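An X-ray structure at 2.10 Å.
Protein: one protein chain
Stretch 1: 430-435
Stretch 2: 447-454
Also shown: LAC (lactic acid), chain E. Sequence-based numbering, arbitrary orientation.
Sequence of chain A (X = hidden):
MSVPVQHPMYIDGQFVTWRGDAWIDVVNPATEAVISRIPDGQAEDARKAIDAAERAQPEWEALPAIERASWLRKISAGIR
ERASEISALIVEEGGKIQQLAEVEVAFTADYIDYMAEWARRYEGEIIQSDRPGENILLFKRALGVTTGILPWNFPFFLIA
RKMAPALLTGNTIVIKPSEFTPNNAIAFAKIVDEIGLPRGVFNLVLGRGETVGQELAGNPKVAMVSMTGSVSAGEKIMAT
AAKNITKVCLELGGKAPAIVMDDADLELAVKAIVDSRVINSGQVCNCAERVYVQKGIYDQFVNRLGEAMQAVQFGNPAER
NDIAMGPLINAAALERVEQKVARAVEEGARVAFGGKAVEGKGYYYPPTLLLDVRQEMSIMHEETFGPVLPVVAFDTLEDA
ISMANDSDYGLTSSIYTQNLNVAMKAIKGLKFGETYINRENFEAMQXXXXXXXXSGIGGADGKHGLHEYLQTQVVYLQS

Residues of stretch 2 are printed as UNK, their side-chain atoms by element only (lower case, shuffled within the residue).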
# COMPACT_ATOMS: atom_id res chain seq x y z
N LEU A 430 18.41 12.97 13.43
CA LEU A 430 18.33 14.02 12.42
C LEU A 430 16.89 14.34 11.94
O LEU A 430 16.18 13.47 11.42
CB LEU A 430 19.22 13.66 11.22
CG LEU A 430 20.72 13.79 11.51
CD1 LEU A 430 21.55 13.22 10.38
CD2 LEU A 430 21.05 15.26 11.71
N LYS A 431 16.47 15.59 12.10
CA LYS A 431 15.13 16.00 11.69
C LYS A 431 15.09 16.64 10.27
O LYS A 431 14.89 17.84 10.11
CB LYS A 431 14.56 16.96 12.73
CG LYS A 431 14.45 16.32 14.11
CD LYS A 431 14.10 17.32 15.20
CE LYS A 431 14.13 16.65 16.57
NZ LYS A 431 13.92 17.59 17.71
N PHE A 432 15.28 15.79 9.26
CA PHE A 432 15.29 16.21 7.87
C PHE A 432 14.50 15.26 6.93
O PHE A 432 14.32 14.09 7.23
CB PHE A 432 16.74 16.32 7.37
CG PHE A 432 17.53 17.40 8.05
CD1 PHE A 432 17.94 17.27 9.37
CD2 PHE A 432 17.82 18.59 7.38
CE1 PHE A 432 18.63 18.29 10.01
CE2 PHE A 432 18.51 19.62 8.02
CZ PHE A 432 18.90 19.48 9.34
N GLY A 433 14.04 15.80 5.81
CA GLY A 433 13.29 14.99 4.86
C GLY A 433 14.19 13.97 4.17
O GLY A 433 13.71 13.00 3.59
N GLU A 434 15.50 14.22 4.24
CA GLU A 434 16.48 13.33 3.64
C GLU A 434 17.80 13.23 4.42
O GLU A 434 18.31 14.23 4.94
CB GLU A 434 16.81 13.78 2.21
CG GLU A 434 15.63 13.90 1.27
CD GLU A 434 16.03 14.44 -0.10
OE1 GLU A 434 16.96 15.28 -0.15
OE2 GLU A 434 15.42 14.04 -1.10
N THR A 435 18.34 12.02 4.48
CA THR A 435 19.62 11.79 5.15
C THR A 435 20.53 10.87 4.32
O THR A 435 20.22 9.69 4.12
CB THR A 435 19.44 11.16 6.55
OG1 THR A 435 18.71 12.05 7.40
CG2 THR A 435 20.81 10.89 7.18
N UNK A 447 12.49 8.42 -5.07
CA UNK A 447 12.46 8.76 -3.66
C UNK A 447 11.37 9.78 -3.39
O UNK A 447 10.38 9.86 -4.12
N UNK A 448 11.52 10.56 -2.33
CA UNK A 448 10.55 11.60 -2.01
C UNK A 448 11.25 12.85 -1.44
O UNK A 448 11.64 12.89 -0.28
c UNK A 448 7.71 12.21 0.41
c UNK A 448 6.05 13.70 -0.53
c UNK A 448 8.30 12.02 -0.85
c UNK A 448 6.60 13.04 0.58
c UNK A 448 7.74 12.69 -1.94
c UNK A 448 9.48 11.08 -1.03
c UNK A 448 6.62 13.53 -1.79
N UNK A 449 11.45 13.82 -2.32
CA UNK A 449 12.07 15.08 -1.96
C UNK A 449 11.06 16.01 -1.28
O UNK A 449 10.29 16.71 -1.95
n UNK A 449 14.85 18.65 -2.89
c UNK A 449 13.64 18.14 -3.30
n UNK A 449 14.84 16.58 -2.34
c UNK A 449 15.55 17.69 -2.31
c UNK A 449 12.62 15.75 -3.22
c UNK A 449 13.63 16.83 -2.96
N UNK A 450 11.04 15.97 0.04
CA UNK A 450 10.12 16.77 0.84
C UNK A 450 10.82 17.37 2.08
O UNK A 450 11.37 16.64 2.90
c UNK A 450 8.93 15.92 1.26
N UNK A 451 10.77 18.68 2.20
CA UNK A 451 11.44 19.32 3.31
C UNK A 451 10.63 19.55 4.56
O UNK A 451 9.43 19.81 4.51
N UNK A 452 11.30 19.43 5.70
CA UNK A 452 10.69 19.68 6.99
C UNK A 452 10.74 21.18 7.33
O UNK A 452 11.45 21.94 6.66
c UNK A 452 11.26 17.43 8.06
c UNK A 452 11.13 15.24 8.72
c UNK A 452 11.57 16.75 10.56
c UNK A 452 11.45 18.91 8.07
c UNK A 452 11.15 14.12 9.57
c UNK A 452 11.59 15.65 11.40
n UNK A 452 10.93 15.32 7.36
c UNK A 452 11.01 16.63 6.98
c UNK A 452 11.34 16.55 9.19
c UNK A 452 11.38 14.35 10.90
N UNK A 453 10.00 21.59 8.35
CA UNK A 453 9.99 22.99 8.75
C UNK A 453 9.80 23.98 7.57
O UNK A 453 8.89 23.79 6.76
n UNK A 453 15.47 20.76 10.43
n UNK A 453 13.54 20.13 11.50
c UNK A 453 14.31 21.08 10.99
c UNK A 453 12.66 22.81 11.64
n UNK A 453 13.92 22.35 11.04
c UNK A 453 11.43 22.45 10.81
c UNK A 453 11.28 23.30 9.54
N UNK A 454 10.64 25.00 7.45
CA UNK A 454 10.47 25.97 6.37
C UNK A 454 10.95 25.51 4.98
O UNK A 454 10.79 26.23 4.00
c UNK A 454 10.34 30.11 9.27
c UNK A 454 10.47 28.01 7.90
n UNK A 454 10.78 31.53 9.43
c UNK A 454 11.00 29.43 8.08
c UNK A 454 11.13 27.30 6.73
C LAC E . 16.58 20.04 -5.90
CA LAC E . 16.62 21.47 -6.34
CB LAC E . 16.83 21.54 -7.86
O LAC E . 15.57 19.57 -5.37
OHN LAC E . 15.36 22.10 -6.04
OXT LAC E . 17.68 19.28 -6.04
O HOH W 1 11.12 13.05 2.40
O HOH W 2 14.34 11.87 -1.94

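Position 447 has backbone atoms alone and no contact with the first stretch, so it is Gly447. Position 448 carries one carbon followed by a six-membered ring of carbons, with no hetero atom; this side chain stays clear of the first stretch, with CB, its nearest atom, 6.6 Å from Gly433 O. It is Phe448, and its backbone makes the link through water. Water 1 lies 2.9 Å from Gly433 O and 2.7 Å from Phe448 O, bridging the two carbonyls; water 2 donates to Glu434 OE2 (2.6 Å) and accepts a weak bond from Phe448 N (3.1 Å).

At position 449 one carbon leads to a five-membered ring of three carbons and two nitrogens, an imidazole, and one of the ring nitrogens lies 2.9 Å from Glu434 OE2, which identifies His449. Although its CA-to-CB bond points away, the ring comes back to Glu434, and ND1 donates to Glu434 OE2. The N-H...O angle of 171° makes this bond nearly straight, with the carboxylate oxygen near the plane of the ring. The other ring nitrogen, NE2, lies 2.7 Å from O of the lactic acid.

Position 450 has a single side-chain carbon, which points sideways, while the backbone O lies 3.2 Å from Gly433 CA; it is Ala450. The contact is made by the backbone, as a CA-H...O contact from Gly433 CA to Ala450 O. A CB on Gly433 would fall 1.7 Å from Ala450 O, a clash. Position 451 again lacks side-chain atoms: Gly451, whose CA lies 5.0 Å from Gly433 CA.

Position 452 shows one carbon and then fused five- and six-membered rings containing eight carbons and one nitrogen, an indole; one ring face lies over the backbone from Lys431 to Gly433, hence Trp452. Its CA-to-CB bond points toward the first stretch, with CD1 3.4 Å from Gly433 N; CZ3 also meets Lys431 CB at 3.5 Å.

Three carbons, a nitrogen and a carbon bearing two further nitrogens at position 453 form a guanidinium, and both terminal nitrogens lie 3.0 Å from Lys431 O, giving Arg453. NH1 and NH2 each donate to Lys431 O, so one carbonyl oxygen is held in a fork near the guanidinium plane. Position 454, four carbons in a row ending in nitrogen and out of reach of the first stretch, is Lys454.

The contact buries 401 Å² and is built largely on the backbone of the first stretch. Trp452 covers that backbone, Arg453 grips its Lys431 carbonyl, and Gly433 allows close approach to Ala450 O. Farther along, the carboxylate of Glu434 accepts a hydrogen bond from His449 ND1, tying the first stretch to an imidazole whose other nitrogen faces the ligand.

Stretch 2 447-454: GFHAGWRK
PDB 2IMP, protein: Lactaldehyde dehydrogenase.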